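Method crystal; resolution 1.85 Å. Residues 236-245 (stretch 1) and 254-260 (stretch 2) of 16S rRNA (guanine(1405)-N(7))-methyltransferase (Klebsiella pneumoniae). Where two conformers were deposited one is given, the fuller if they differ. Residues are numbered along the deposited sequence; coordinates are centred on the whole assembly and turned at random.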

# COMPACT_ATOMS: atom_id res chain seq x y z
N ILE A 236 -1.12 -16.68 -17.13
CA ILE A 236 -0.25 -17.56 -16.33
C ILE A 236 -1.01 -18.76 -15.80
O ILE A 236 -0.38 -19.70 -15.28
CB ILE A 236 0.43 -16.82 -15.18
CG1 ILE A 236 -0.58 -16.33 -14.14
CG2 ILE A 236 1.29 -15.63 -15.72
CD1 ILE A 236 -0.67 -17.15 -12.85
N LEU A 237 -2.33 -18.77 -15.87
CA LEU A 237 -3.06 -19.87 -15.25
C LEU A 237 -2.59 -21.21 -15.84
O LEU A 237 -2.70 -21.41 -17.05
CB LEU A 237 -4.56 -19.72 -15.46
CG LEU A 237 -5.42 -20.81 -14.81
CD1 LEU A 237 -5.32 -20.66 -13.30
CD2 LEU A 237 -6.86 -20.68 -15.27
N PRO A 238 -2.14 -22.17 -15.03
CA PRO A 238 -1.77 -23.50 -15.57
C PRO A 238 -2.89 -24.17 -16.34
O PRO A 238 -4.07 -24.05 -15.99
CB PRO A 238 -1.41 -24.30 -14.31
CG PRO A 238 -1.03 -23.27 -13.29
CD PRO A 238 -1.92 -22.08 -13.58
N ASP A 239 -2.52 -24.93 -17.38
CA ASP A 239 -3.54 -25.55 -18.23
C ASP A 239 -4.36 -26.60 -17.49
O ASP A 239 -5.44 -26.98 -17.97
CB ASP A 239 -2.92 -26.22 -19.47
CG ASP A 239 -2.21 -25.24 -20.38
OD1 ASP A 239 -2.53 -24.02 -20.37
OD2 ASP A 239 -1.34 -25.70 -21.16
N THR A 240 -3.85 -27.12 -16.37
CA THR A 240 -4.60 -28.08 -15.58
C THR A 240 -5.75 -27.44 -14.82
O THR A 240 -6.53 -28.17 -14.20
CB THR A 240 -3.67 -28.79 -14.59
OG1 THR A 240 -2.93 -27.81 -13.85
CG2 THR A 240 -2.71 -29.70 -15.32
N LEU A 241 -5.87 -26.11 -14.83
CA LEU A 241 -6.89 -25.39 -14.09
C LEU A 241 -7.82 -24.68 -15.07
O LEU A 241 -7.43 -24.36 -16.20
CB LEU A 241 -6.26 -24.36 -13.16
CG LEU A 241 -5.30 -25.00 -12.13
CD1 LEU A 241 -4.74 -23.92 -11.18
CD2 LEU A 241 -6.09 -26.00 -11.36
N SER A 242 -9.06 -24.47 -14.64
CA SER A 242 -10.03 -23.78 -15.47
C SER A 242 -10.82 -22.81 -14.62
O SER A 242 -11.22 -23.15 -13.50
CB SER A 242 -11.01 -24.74 -16.16
OG SER A 242 -10.56 -25.11 -17.45
N VAL A 243 -11.04 -21.60 -15.15
CA VAL A 243 -11.91 -20.63 -14.51
C VAL A 243 -13.35 -21.10 -14.64
O VAL A 243 -13.87 -21.32 -15.75
CB VAL A 243 -11.71 -19.23 -15.12
CG1 VAL A 243 -12.76 -18.26 -14.58
CG2 VAL A 243 -10.27 -18.75 -14.82
N ARG A 244 -13.99 -21.29 -13.50
CA ARG A 244 -15.42 -21.61 -13.51
C ARG A 244 -16.26 -20.33 -13.53
O ARG A 244 -17.31 -20.30 -14.18
CB ARG A 244 -15.77 -22.49 -12.30
CG ARG A 244 -17.18 -22.33 -11.78
CD ARG A 244 -18.24 -23.22 -12.48
NE ARG A 244 -18.06 -24.63 -12.10
CZ ARG A 244 -18.44 -25.14 -10.94
NH1 ARG A 244 -19.05 -24.38 -10.04
NH2 ARG A 244 -18.23 -26.43 -10.66
N ASP A 245 -15.81 -19.26 -12.87
CA ASP A 245 -16.58 -18.03 -12.78
C ASP A 245 -15.67 -16.87 -12.41
O ASP A 245 -14.64 -17.06 -11.77
CB ASP A 245 -17.69 -18.13 -11.75
CG ASP A 245 -18.83 -17.16 -12.02
OD1 ASP A 245 -19.83 -17.24 -11.30
OD2 ASP A 245 -18.76 -16.36 -12.99
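Stretch 2 254-260: VYLVERT

The pairing of the two strands is interrupted by a beta bulge at Arg244, where one carbonyl serves two consecutive amides. Leu256 O accepts from Arg244 N at 2.7 Å, with an N-H...O angle of 147°, and from Asp245 N at 3.3 Å, with an angle of 153°. The register confirms the extra residue: Val243 pairs with Val257, but the next bridge joins Asp245 to Leu256, a shift of one. Arg244 is also where the extended conformation breaks, its phi/psi of -86/-35 standing apart from the -71/120 of Val243 and the -160/157 of Asp245.

Residues Val254 to Arg259 are the final part of a strand that begins earlier in the chain, with every phi between -125° and -81° and every psi between 121° and 142°. It lies antiparallel to strand 241-245: the N-to-C directions make an angle of 135°, well short of 180°, and the axes approach to 4.4 Å. Before the strand, stretch 1 leaves a helix at Leu237 and makes a type I turn from Pro238 to Leu241, closed by a hydrogen bond from Leu241 N to Pro238 O at 3.0 Å.

Beyond the bulge toward the C-terminus of stretch 2, the ladder is regular. Ser242 and Glu258 form a hydrogen-bonded pair, CA to CA 5.2 Å, with Ser242 N to Glu258 O at 2.8 Å and Glu258 N to Ser242 O at 2.7 Å; the latter is nearly linear at 172°. The flanking pairs, Leu241 with Arg259 and Val243 with Val257, are non-hydrogen-bonded, and their CA atoms lie closer, 4.5 Å apart in each case. Past the Leu241-Arg259 pair, Thr260 N donates a further hydrogen bond to Thr240 O at 2.8 Å, bent to 145°. On the other side of the bulge, Leu256 N reaches Asp245 O at 2.8 Å and 167°, and the same oxygen receives a CA-H...O contact from Tyr255 CA at 3.4 Å.

The side chains of the bridged residues sort onto two faces. On the face of Leu241, Val243, Val257 and Arg259, Leu241 CB packs against Val257 CG1 at 3.9 Å, while Leu241 CD2 lies over one face of the Arg259 guanidinium and comes within 3.7 Å of Arg259 CG. Val243 CG1 meets the edge of the Tyr255 ring, 3.9 Å from Tyr255 CD1. Leu237 CD1 adds a looser apolar contact, 4.4 Å from Val257 CG1.

The face bearing Ser242, Asp245, Leu256 and Glu258 is more polar. Asp245 CB approaches Leu256 CD1 at 4.0 Å, and Ser242 CB lies 3.4 Å from Thr260 OG1. At the bulge, CA-to-CB of Arg244 points toward stretch 2, and its side chain forms a salt bridge with Glu258, whose end comes nearer to stretch 1 than its CA-to-CB direction suggests: Arg244 NH2 to Glu258 OE2 is 2.8 Å. Together the two stretches bury 702 Å², summed over both sides.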

# COMPACT_ATOMS: atom_id res chain seq x y z
N VAL A 254 -12.74 -11.43 -8.31
CA VAL A 254 -12.77 -12.78 -7.73
C VAL A 254 -12.91 -13.80 -8.87
O VAL A 254 -13.77 -13.65 -9.72
CB VAL A 254 -13.95 -12.96 -6.75
CG1 VAL A 254 -13.91 -14.42 -6.12
CG2 VAL A 254 -13.95 -11.88 -5.67
N TYR A 255 -12.06 -14.82 -8.86
CA TYR A 255 -12.10 -15.96 -9.78
C TYR A 255 -12.38 -17.24 -9.00
O TYR A 255 -11.70 -17.52 -8.01
CB TYR A 255 -10.75 -16.18 -10.45
CG TYR A 255 -10.44 -15.17 -11.54
CD1 TYR A 255 -10.83 -15.39 -12.84
CD2 TYR A 255 -9.75 -14.00 -11.24
CE1 TYR A 255 -10.52 -14.44 -13.85
CE2 TYR A 255 -9.46 -13.07 -12.23
CZ TYR A 255 -9.84 -13.29 -13.50
OH TYR A 255 -9.53 -12.35 -14.48
N LEU A 256 -13.34 -18.03 -9.47
CA LEU A 256 -13.56 -19.37 -8.94
C LEU A 256 -12.93 -20.35 -9.93
O LEU A 256 -13.31 -20.37 -11.10
CB LEU A 256 -15.07 -19.64 -8.79
CG LEU A 256 -15.87 -18.59 -7.99
CD1 LEU A 256 -17.37 -19.00 -7.85
CD2 LEU A 256 -15.23 -18.35 -6.62
N VAL A 257 -12.00 -21.16 -9.46
CA VAL A 257 -11.10 -21.90 -10.32
C VAL A 257 -11.21 -23.37 -9.96
O VAL A 257 -11.15 -23.73 -8.78
CB VAL A 257 -9.66 -21.41 -10.14
CG1 VAL A 257 -8.69 -22.24 -10.96
CG2 VAL A 257 -9.60 -19.92 -10.47
N GLU A 258 -11.28 -24.22 -10.98
CA GLU A 258 -11.52 -25.64 -10.79
C GLU A 258 -10.40 -26.44 -11.43
O GLU A 258 -9.85 -26.06 -12.47
CB GLU A 258 -12.85 -26.03 -11.38
CG GLU A 258 -13.61 -26.99 -10.56
CD GLU A 258 -14.96 -27.27 -11.17
OE1 GLU A 258 -15.14 -27.01 -12.39
OE2 GLU A 258 -15.82 -27.77 -10.42
N ARG A 259 -10.02 -27.52 -10.77
CA ARG A 259 -8.95 -28.34 -11.31
C ARG A 259 -9.55 -29.25 -12.38
O ARG A 259 -10.49 -29.99 -12.10
CB ARG A 259 -8.27 -29.14 -10.20
CG ARG A 259 -6.84 -29.52 -10.54
CD ARG A 259 -5.98 -29.78 -9.30
NE ARG A 259 -5.57 -28.56 -8.59
CZ ARG A 259 -4.37 -27.97 -8.71
NH1 ARG A 259 -3.44 -28.48 -9.51
NH2 ARG A 259 -4.09 -26.90 -8.02
N THR A 260 -9.03 -29.14 -13.59
CA THR A 260 -9.44 -29.99 -14.70
C THR A 260 -8.41 -31.13 -14.87
O THR A 260 -7.21 -30.98 -14.56
CB THR A 260 -9.56 -29.20 -16.01
OG1 THR A 260 -10.34 -28.03 -15.76
CG2 THR A 260 -10.25 -30.03 -17.07
OXT THR A 260 -8.77 -32.22 -15.30